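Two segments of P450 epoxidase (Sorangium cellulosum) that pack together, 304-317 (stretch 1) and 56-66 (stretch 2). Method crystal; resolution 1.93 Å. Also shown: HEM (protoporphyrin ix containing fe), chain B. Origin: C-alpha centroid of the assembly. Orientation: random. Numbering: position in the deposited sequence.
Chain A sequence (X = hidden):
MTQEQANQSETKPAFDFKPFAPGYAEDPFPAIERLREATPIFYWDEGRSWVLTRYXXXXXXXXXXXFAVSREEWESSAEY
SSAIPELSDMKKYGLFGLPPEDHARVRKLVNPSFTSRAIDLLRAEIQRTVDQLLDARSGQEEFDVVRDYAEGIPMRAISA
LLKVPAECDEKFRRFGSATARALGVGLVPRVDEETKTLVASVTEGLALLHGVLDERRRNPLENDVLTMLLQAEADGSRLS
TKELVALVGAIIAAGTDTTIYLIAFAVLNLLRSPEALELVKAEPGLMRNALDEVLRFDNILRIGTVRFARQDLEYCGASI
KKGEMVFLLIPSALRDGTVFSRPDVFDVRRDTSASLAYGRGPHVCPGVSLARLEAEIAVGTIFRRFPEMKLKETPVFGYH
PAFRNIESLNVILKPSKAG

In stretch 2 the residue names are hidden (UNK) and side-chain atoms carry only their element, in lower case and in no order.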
# COMPACT_ATOMS: atom_id res chain seq x y z
N GLY A 304 0.37 -10.06 -4.00
CA GLY A 304 -0.94 -9.43 -4.01
C GLY A 304 -1.58 -9.37 -2.65
O GLY A 304 -0.94 -9.02 -1.66
N THR A 305 -2.86 -9.70 -2.58
CA THR A 305 -3.53 -9.71 -1.31
C THR A 305 -4.16 -11.07 -1.10
O THR A 305 -4.18 -11.89 -2.02
CB THR A 305 -4.54 -8.56 -1.18
OG1 THR A 305 -5.07 -8.56 0.14
CG2 THR A 305 -5.77 -8.79 -2.08
N VAL A 306 -4.64 -11.33 0.11
CA VAL A 306 -5.13 -12.66 0.47
C VAL A 306 -6.59 -12.70 0.87
O VAL A 306 -7.15 -11.70 1.36
CB VAL A 306 -4.31 -13.30 1.62
CG1 VAL A 306 -2.89 -13.54 1.17
CG2 VAL A 306 -4.33 -12.42 2.85
N ARG A 307 -7.19 -13.87 0.66
CA ARG A 307 -8.52 -14.20 1.16
C ARG A 307 -8.47 -15.62 1.69
O ARG A 307 -7.53 -16.36 1.39
CB ARG A 307 -9.56 -14.09 0.04
CG ARG A 307 -9.80 -12.67 -0.45
CD ARG A 307 -10.35 -11.77 0.64
NE ARG A 307 -10.80 -10.48 0.17
CZ ARG A 307 -10.08 -9.38 0.21
NH1 ARG A 307 -8.81 -9.42 0.66
NH2 ARG A 307 -10.59 -8.23 -0.23
N PHE A 308 -9.48 -16.01 2.45
CA PHE A 308 -9.55 -17.35 3.02
C PHE A 308 -10.90 -18.01 2.76
O PHE A 308 -11.94 -17.37 2.90
CB PHE A 308 -9.24 -17.31 4.52
CG PHE A 308 -7.98 -16.58 4.86
CD1 PHE A 308 -7.99 -15.21 5.09
CD2 PHE A 308 -6.77 -17.26 4.93
CE1 PHE A 308 -6.82 -14.53 5.39
CE2 PHE A 308 -5.59 -16.58 5.24
CZ PHE A 308 -5.62 -15.21 5.47
N ALA A 309 -10.88 -19.27 2.35
CA ALA A 309 -12.10 -20.02 2.04
C ALA A 309 -12.90 -20.31 3.30
O ALA A 309 -12.40 -20.94 4.23
CB ALA A 309 -11.75 -21.32 1.32
N ARG A 310 -14.16 -19.87 3.32
CA ARG A 310 -15.03 -20.06 4.48
C ARG A 310 -15.70 -21.44 4.48
O ARG A 310 -16.39 -21.79 5.45
CB ARG A 310 -16.10 -18.97 4.52
CG ARG A 310 -15.54 -17.58 4.80
CD ARG A 310 -16.53 -16.46 4.60
NE ARG A 310 -17.52 -16.43 5.67
CZ ARG A 310 -18.80 -16.16 5.49
NH1 ARG A 310 -19.27 -15.89 4.27
NH2 ARG A 310 -19.63 -16.17 6.52
N GLN A 311 -15.49 -22.20 3.41
CA GLN A 311 -16.13 -23.49 3.21
C GLN A 311 -15.44 -24.19 2.05
O GLN A 311 -14.72 -23.56 1.28
CB GLN A 311 -17.61 -23.28 2.85
CG GLN A 311 -17.79 -22.76 1.44
CD GLN A 311 -19.23 -22.42 1.10
OE1 GLN A 311 -19.98 -21.96 1.96
NE2 GLN A 311 -19.61 -22.63 -0.16
N ASP A 312 -15.64 -25.50 1.93
CA ASP A 312 -15.15 -26.24 0.76
C ASP A 312 -15.82 -25.71 -0.50
O ASP A 312 -17.01 -25.39 -0.49
CB ASP A 312 -15.45 -27.73 0.89
CG ASP A 312 -14.60 -28.41 1.93
OD1 ASP A 312 -14.83 -29.62 2.16
OD2 ASP A 312 -13.68 -27.85 2.58
N LEU A 313 -15.06 -25.60 -1.59
CA LEU A 313 -15.62 -25.18 -2.87
C LEU A 313 -14.69 -25.52 -4.02
O LEU A 313 -13.50 -25.75 -3.81
CB LEU A 313 -15.94 -23.68 -2.88
CG LEU A 313 -14.80 -22.66 -2.75
CD1 LEU A 313 -15.29 -21.27 -3.15
CD2 LEU A 313 -14.25 -22.63 -1.33
N GLU A 314 -15.25 -25.58 -5.23
CA GLU A 314 -14.47 -25.76 -6.45
C GLU A 314 -14.33 -24.42 -7.15
O GLU A 314 -15.31 -23.68 -7.29
CB GLU A 314 -15.14 -26.78 -7.39
CG GLU A 314 -14.41 -28.11 -7.49
CD GLU A 314 -14.57 -28.95 -6.23
OE1 GLU A 314 -13.76 -29.88 -6.02
OE2 GLU A 314 -15.49 -28.69 -5.43
N TYR A 315 -13.12 -24.09 -7.58
CA TYR A 315 -12.86 -22.78 -8.19
C TYR A 315 -11.78 -22.88 -9.27
O TYR A 315 -10.63 -23.24 -8.98
CB TYR A 315 -12.46 -21.76 -7.11
CG TYR A 315 -12.83 -20.33 -7.43
CD1 TYR A 315 -14.01 -19.76 -6.96
CD2 TYR A 315 -12.00 -19.54 -8.22
CE1 TYR A 315 -14.35 -18.45 -7.27
CE2 TYR A 315 -12.33 -18.23 -8.53
CZ TYR A 315 -13.50 -17.69 -8.05
OH TYR A 315 -13.84 -16.39 -8.35
N CYS A 316 -12.16 -22.56 -10.50
CA CYS A 316 -11.23 -22.57 -11.63
C CYS A 316 -10.60 -23.96 -11.83
O CYS A 316 -9.49 -24.07 -12.34
CB CYS A 316 -10.14 -21.51 -11.44
SG CYS A 316 -10.71 -19.78 -11.54
N GLY A 317 -11.31 -25.00 -11.40
CA GLY A 317 -10.85 -26.36 -11.58
C GLY A 317 -10.04 -26.89 -10.40
O GLY A 317 -9.39 -27.93 -10.50
N UNK A 56 -10.39 -11.66 -14.26
CA UNK A 56 -11.80 -11.91 -13.92
C UNK A 56 -11.98 -12.76 -12.68
O UNK A 56 -12.92 -12.54 -11.90
c UNK A 56 -12.86 -10.26 -17.98
n UNK A 56 -12.33 -11.28 -17.33
c UNK A 56 -12.96 -11.42 -16.10
c UNK A 56 -12.58 -12.47 -15.11
c UNK A 56 -13.87 -10.41 -16.03
n UNK A 56 -13.79 -9.71 -17.21
N UNK A 57 -11.08 -13.72 -12.47
CA UNK A 57 -11.13 -14.55 -11.28
C UNK A 57 -10.71 -13.73 -10.05
O UNK A 57 -11.34 -13.81 -9.00
o UNK A 57 -9.72 -16.82 -13.60
c UNK A 57 -10.25 -15.79 -11.45
c UNK A 57 -10.57 -16.55 -12.72
o UNK A 57 -11.75 -16.91 -12.89
N UNK A 58 -9.64 -12.97 -10.20
CA UNK A 58 -9.18 -12.07 -9.13
C UNK A 58 -10.28 -11.06 -8.74
O UNK A 58 -10.63 -10.91 -7.56
c UNK A 58 -7.91 -11.33 -9.56
c UNK A 58 -7.62 -10.18 -8.63
c UNK A 58 -6.73 -12.29 -9.59
N UNK A 59 -10.81 -10.38 -9.74
CA UNK A 59 -11.85 -9.39 -9.48
C UNK A 59 -13.07 -10.03 -8.83
O UNK A 59 -13.65 -9.46 -7.91
c UNK A 59 -12.24 -8.68 -10.78
o UNK A 59 -13.41 -7.92 -10.57
N UNK A 60 -13.45 -11.21 -9.30
CA UNK A 60 -14.63 -11.90 -8.76
C UNK A 60 -14.49 -12.20 -7.27
O UNK A 60 -15.41 -11.96 -6.49
c UNK A 60 -14.92 -13.17 -9.54
N UNK A 61 -13.32 -12.69 -6.88
CA UNK A 61 -13.06 -13.05 -5.49
C UNK A 61 -13.19 -11.85 -4.54
O UNK A 61 -13.67 -11.99 -3.41
c UNK A 61 -11.68 -13.72 -5.33
c UNK A 61 -11.72 -15.12 -5.92
c UNK A 61 -11.26 -13.77 -3.87
N UNK A 62 -12.77 -10.67 -4.98
CA UNK A 62 -12.92 -9.47 -4.17
C UNK A 62 -14.37 -9.35 -3.67
O UNK A 62 -14.62 -8.95 -2.53
c UNK A 62 -12.55 -8.22 -4.97
c UNK A 62 -9.22 -6.95 -3.63
c UNK A 62 -8.41 -7.09 -4.74
c UNK A 62 -10.56 -7.32 -3.70
c UNK A 62 -11.09 -7.83 -4.88
c UNK A 62 -10.26 -7.96 -5.98
c UNK A 62 -8.92 -7.60 -5.91
N UNK A 63 -15.31 -9.74 -4.53
CA UNK A 63 -16.73 -9.59 -4.24
C UNK A 63 -17.44 -10.92 -3.95
O UNK A 63 -18.67 -11.00 -4.05
n UNK A 63 -19.97 -4.18 -5.20
c UNK A 63 -18.81 -4.81 -5.12
c UNK A 63 -17.42 -8.88 -5.40
c UNK A 63 -17.45 -6.64 -4.18
n UNK A 63 -18.69 -5.88 -4.34
c UNK A 63 -17.09 -7.40 -5.45
n UNK A 63 -17.76 -4.36 -5.81
N UNK A 64 -16.68 -11.95 -3.59
CA UNK A 64 -17.26 -13.27 -3.33
C UNK A 64 -17.28 -13.55 -1.83
O UNK A 64 -16.24 -13.81 -1.23
c UNK A 64 -17.12 -15.69 -4.08
o UNK A 64 -17.82 -16.13 -3.14
c UNK A 64 -16.43 -14.33 -4.05
o UNK A 64 -16.96 -16.40 -5.10
N UNK A 65 -18.47 -13.51 -1.23
CA UNK A 65 -18.58 -13.62 0.22
C UNK A 65 -18.15 -14.98 0.76
O UNK A 65 -17.98 -15.15 1.97
o UNK A 65 -20.54 -11.41 -1.24
c UNK A 65 -20.18 -11.81 1.07
o UNK A 65 -21.28 -9.90 0.17
c UNK A 65 -20.00 -13.28 0.70
c UNK A 65 -20.70 -10.98 -0.08
N UNK A 66 -17.96 -15.94 -0.14
CA UNK A 66 -17.38 -17.23 0.24
C UNK A 66 -15.93 -17.07 0.70
O UNK A 66 -15.40 -17.93 1.41
c UNK A 66 -18.94 -19.56 -2.54
c UNK A 66 -18.87 -18.69 -1.29
n UNK A 66 -18.33 -18.93 -3.71
n UNK A 66 -18.54 -20.79 -5.04
c UNK A 66 -17.46 -18.21 -0.94
n UNK A 66 -17.58 -18.90 -5.89
c UNK A 66 -18.15 -19.54 -4.88
CHA HEM B . -6.62 -1.37 1.95
CHB HEM B . -3.64 -0.54 -1.75
CHC HEM B . -2.47 3.77 0.17
CHD HEM B . -4.98 2.67 4.12
C1A HEM B . -5.98 -1.47 0.74
C2A HEM B . -6.19 -2.52 -0.24
C3A HEM B . -5.35 -2.30 -1.25
C4A HEM B . -4.60 -1.11 -0.96
CMA HEM B . -5.22 -3.18 -2.53
CAA HEM B . -7.20 -3.68 -0.10
CBA HEM B . -6.51 -4.95 0.40
CGA HEM B . -7.51 -6.09 0.43
O1A HEM B . -7.16 -7.20 0.94
O2A HEM B . -8.66 -5.89 -0.04
C1B HEM B . -3.09 0.69 -1.53
C2B HEM B . -2.17 1.33 -2.43
C3B HEM B . -1.83 2.49 -1.91
C4B HEM B . -2.53 2.66 -0.65
CMB HEM B . -1.62 0.76 -3.77
CAB HEM B . -0.87 3.45 -2.62
CBB HEM B . -0.22 4.41 -1.97
C1C HEM B . -3.07 3.88 1.39
C2C HEM B . -3.03 5.03 2.26
C3C HEM B . -3.73 4.71 3.35
C4C HEM B . -4.24 3.36 3.19
CMC HEM B . -2.30 6.36 1.92
CAC HEM B . -4.03 5.53 4.62
CBC HEM B . -3.81 6.84 4.66
C1D HEM B . -5.59 1.46 3.92
C2D HEM B . -6.32 0.76 4.94
C3D HEM B . -6.84 -0.49 4.27
C4D HEM B . -6.35 -0.44 2.92
CMD HEM B . -6.54 1.22 6.39
CAD HEM B . -7.72 -1.58 4.90
CBD HEM B . -9.13 -1.33 4.34
CGD HEM B . -10.10 -2.37 4.85
O1D HEM B . -9.66 -3.53 5.07
O2D HEM B . -11.30 -2.03 5.07
NA HEM B . -5.01 -0.62 0.28
NB HEM B . -3.31 1.52 -0.43
NC HEM B . -3.80 2.89 1.99
ND HEM B . -5.61 0.72 2.74
FE HEM B . -4.54 1.20 1.06
O HOH W 1 -13.53 -11.42 -0.89
O HOH W 2 -16.00 -15.35 -7.64
O HOH W 3 -2.83 0.12 1.93

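Position 56 carries one carbon and then a five-membered ring of three carbons and two nitrogens, an imidazole; its end leads away from stretch 1 and it makes no contact there. It is H56.

Position 57 has two carbons, the second bearing two oxygens, a short carboxylate. One oxygen lies 3.3 Å from C316 SG, and CB sits 4.3 Å from Y315 CE2, near the plane of that ring. Two carbons before the oxygens make it D57; the closer oxygen is OD1.

Position 58 shows one carbon branching to two more and points away, out of contact: V58. Position 59 shows one carbon and one oxygen, a hydroxyl; its CA-to-CB bond points away, and it makes no contact: S59.

Position 60 has a lone side-chain carbon, CB, 3.6 Å from Y315 OH, so the helix surface is low where the tyrosine hydroxyl arrives. A single carbon makes it A60.

Position 61 again has one carbon carrying two, but here CA-to-CB points toward stretch 1. One branch lies 3.5 Å from Y315 OH and the other 3.9 Å from R307 CG. The forked three-carbon chain is V61, with CG2 at the tyrosine and CG1 at the arginine.

Position 62 has one carbon and a six-carbon ring with no heteroatom. Although its CB points away, the ring swings back: one ring carbon is 4.1 Å from T305 CG2 and another 3.6 Å from R307 NH2. The all-carbon ring defines F62, and these atoms are CZ and CD1 respectively. F62 CE1 also approaches HEM O2A, at 3.8 Å.

Position 63 has three carbons, a nitrogen, and a carbon with two further nitrogens; CA-to-CB points away, and the guanidinium touches nothing on stretch 1: R63.

Position 64 repeats the two-carbon carboxylate, and one oxygen is 4.0 Å from Y315 CE1, at the ring edge. It is D64, and that oxygen is OD1. Water 2 joins the same pair, 2.9 Å from D64 OD1 and 2.5 Å from Y315 OH.

Position 65 has three carbons, the third with two oxygens, one carbon longer than an aspartate. Its carboxylate leads away; its backbone makes the contact, its O accepting a hydrogen bond from R310 NH1 at 2.7 Å. It is E65.

Position 66 has another guanidinium on three carbons and a nitrogen. L313 CD1 lies over one face of the guanidinium, 3.8 Å from its central carbon, and Y315 CE1 is 3.5 Å from a terminal nitrogen. This is R66, the two atoms being CZ and NH2. A salt bridge, R66 NH2 to D64 OD1 at 2.7 Å, holds the group in place, and stretch 1 covers more of R66 (142 Å²) than of any other residue of stretch 2.

The contact, 680 Å² in all, combines side-chain packing, direct hydrogen bonds and links through water and heme. Y315 packs on V61, with Y315 CZ 3.8 Å from V61 CG2. Past the helix, R310 N donates to R66 O at 3.0 Å, joining the backbones. R307 links the packing to the heme: R307 NH1 donates to HEM O1A at 2.8 Å, R307 NH2 to HEM O2A at 3.0 Å, while water 1 bridges R307 NE (3.1 Å) and V61 O (2.6 Å).

Stretch 2, residues 56-66: HDVSAVFRDER
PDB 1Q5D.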